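Local coordinates for arsenate Reductase (Corynebacterium glutamicum, PDB 3T38), which probably reduces arsenate to arsenite in a thioredoxin-dependent manner and has a low molecular weight tyrosine phosphatase fold, at residues A[196-199]-A[200-204]. Numbering follows the deposited sequence.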
loop_
_atom_site.group_PDB
_atom_site.type_symbol
_atom_site.label_atom_id
_atom_site.label_comp_id
_atom_site.label_asym_id
_atom_site.label_seq_id
_atom_site.Cartn_x
_atom_site.Cartn_y
_atom_site.Cartn_z
ATOM N N GLU A 196 -20.488 -22.050 -0.720
ATOM C CA GLU A 196 -19.314 -22.794 -1.164
ATOM C C GLU A 196 -18.119 -22.512 -0.243
ATOM O O GLU A 196 -17.408 -23.417 0.138
ATOM C CB GLU A 196 -18.980 -22.518 -2.618
ATOM C CG GLU A 196 -17.582 -23.011 -2.967
ATOM C CD GLU A 196 -17.283 -22.949 -4.455
ATOM O OE1 GLU A 196 -17.906 -22.098 -5.159
ATOM O OE2 GLU A 196 -16.417 -23.753 -4.913
ATOM N N ILE A 197 -17.933 -21.264 0.142
ATOM C CA ILE A 197 -16.841 -20.932 0.977
ATOM C C ILE A 197 -16.967 -21.580 2.371
ATOM O O ILE A 197 -15.989 -22.128 2.894
ATOM C CB ILE A 197 -16.723 -19.408 1.089
ATOM C CG1 ILE A 197 -16.239 -18.816 -0.262
ATOM C CG2 ILE A 197 -15.811 -18.995 2.303
ATOM C CD1 ILE A 197 -16.408 -17.216 -0.272
ATOM N N ASP A 198 -18.171 -21.530 2.953
ATOM C CA ASP A 198 -18.455 -22.185 4.224
ATOM C C ASP A 198 -18.067 -23.672 4.208
ATOM O O ASP A 198 -17.336 -24.128 5.094
ATOM C CB ASP A 198 -19.950 -22.053 4.567
ATOM C CG ASP A 198 -20.249 -22.360 6.048
ATOM O OD1 ASP A 198 -19.323 -22.322 6.927
ATOM O OD2 ASP A 198 -21.419 -22.624 6.350
ATOM N N GLY A 199 -18.551 -24.425 3.221
ATOM C CA GLY A 199 -18.069 -25.786 3.032
ATOM C C GLY A 199 -16.544 -25.942 3.080
ATOM O O GLY A 199 -16.039 -26.904 3.683
ATOM N N ARG A 200 -15.805 -25.009 2.464
ATOM C CA ARG A 200 -14.347 -25.099 2.405
ATOM C C ARG A 200 -13.709 -24.676 3.757
ATOM O O ARG A 200 -12.680 -25.218 4.177
ATOM C CB ARG A 200 -13.777 -24.227 1.261
ATOM C CG ARG A 200 -14.017 -24.804 -0.215
ATOM C CD ARG A 200 -13.652 -23.746 -1.263
ATOM N NE ARG A 200 -13.418 -24.238 -2.626
ATOM C CZ ARG A 200 -12.333 -24.922 -3.013
ATOM N NH1 ARG A 200 -11.377 -25.274 -2.137
ATOM N NH2 ARG A 200 -12.217 -25.284 -4.276
ATOM N N ILE A 201 -14.324 -23.701 4.411
ATOM C CA ILE A 201 -13.861 -23.219 5.700
ATOM C C ILE A 201 -14.012 -24.348 6.741
ATOM O O ILE A 201 -13.124 -24.550 7.578
ATOM C CB ILE A 201 -14.656 -21.927 6.153
ATOM C CG1 ILE A 201 -14.292 -20.744 5.283
ATOM C CG2 ILE A 201 -14.437 -21.607 7.664
ATOM C CD1 ILE A 201 -12.792 -20.298 5.454
ATOM N N ARG A 202 -15.130 -25.082 6.688
ATOM C CA ARG A 202 -15.301 -26.230 7.598
ATOM C C ARG A 202 -14.188 -27.258 7.522
ATOM O O ARG A 202 -13.689 -27.675 8.554
ATOM C CB ARG A 202 -16.661 -26.892 7.462
ATOM C CG ARG A 202 -17.803 -25.969 7.852
ATOM C CD ARG A 202 -19.100 -26.629 7.414
ATOM N NE ARG A 202 -20.263 -25.840 7.771
ATOM C CZ ARG A 202 -20.854 -25.882 8.962
ATOM N NH1 ARG A 202 -20.389 -26.660 9.923
ATOM N NH2 ARG A 202 -21.916 -25.126 9.187
ATOM N N GLU A 203 -13.779 -27.619 6.307
ATOM C CA GLU A 203 -12.710 -28.602 6.118
ATOM C C GLU A 203 -11.384 -28.021 6.545
ATOM O O GLU A 203 -10.583 -28.715 7.136
ATOM C CB GLU A 203 -12.612 -29.089 4.675
ATOM C CG GLU A 203 -13.841 -29.849 4.207
ATOM C CD GLU A 203 -14.308 -30.955 5.201
ATOM O OE1 GLU A 203 -13.466 -31.822 5.608
ATOM O OE2 GLU A 203 -15.530 -30.950 5.559
ATOM N N LEU A 204 -11.173 -26.737 6.262
ATOM C CA LEU A 204 -9.945 -26.110 6.615
ATOM C C LEU A 204 -9.809 -26.099 8.144
ATOM O O LEU A 204 -8.765 -26.487 8.634
ATOM C CB LEU A 204 -9.836 -24.694 6.048
ATOM C CG LEU A 204 -8.686 -23.859 6.630
ATOM C CD1 LEU A 204 -7.304 -24.415 6.199
ATOM C CD2 LEU A 204 -8.790 -22.399 6.238
#
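E196 and R200, one helical turn apart, join in a long i to i+4 salt bridge, a pattern that D198 and R202 repeat two residues on. In the first pair the side chains run side by side in the same direction. E196 OE2 meets R200 NE at 3.8 Å, at the edge of the guanidinium and in its plane, and the two flat groups are turned 27° apart. E196, extended and with CG anti to the backbone N (chi1 166°), stands out roughly square to the helix; R200, extended to NE, leans back along it to meet OE2.

D198 and R202 slant across one another, with 49° between carboxylate and guanidinium. R202 NE lies 3.7 Å from both D198 OD1 and OD2, making a long salt bridge with OD2. The carboxylate is also held by Y105 OH, hydrogen-bonded to OD1, and by R134, salt-bridged to OD2.

Beneath the charges run ordinary alpha-helical bonds, from R200 N to E196 O (3.2 Å), I201 N to I197 O (2.7 Å) and R202 N to D198 O (2.9 Å).

In the apolar part I197 and I201 lie side by side, I197 CG2 3.8 Å from I201 CG1. This buried stripe of helix 190-211 faces the parallel sheet and helix 94-106: I197 packs on I97 and M160, I201 on F86 of strand 83-88, Y105 and W177, while R200 makes a cation-pi contact with W177.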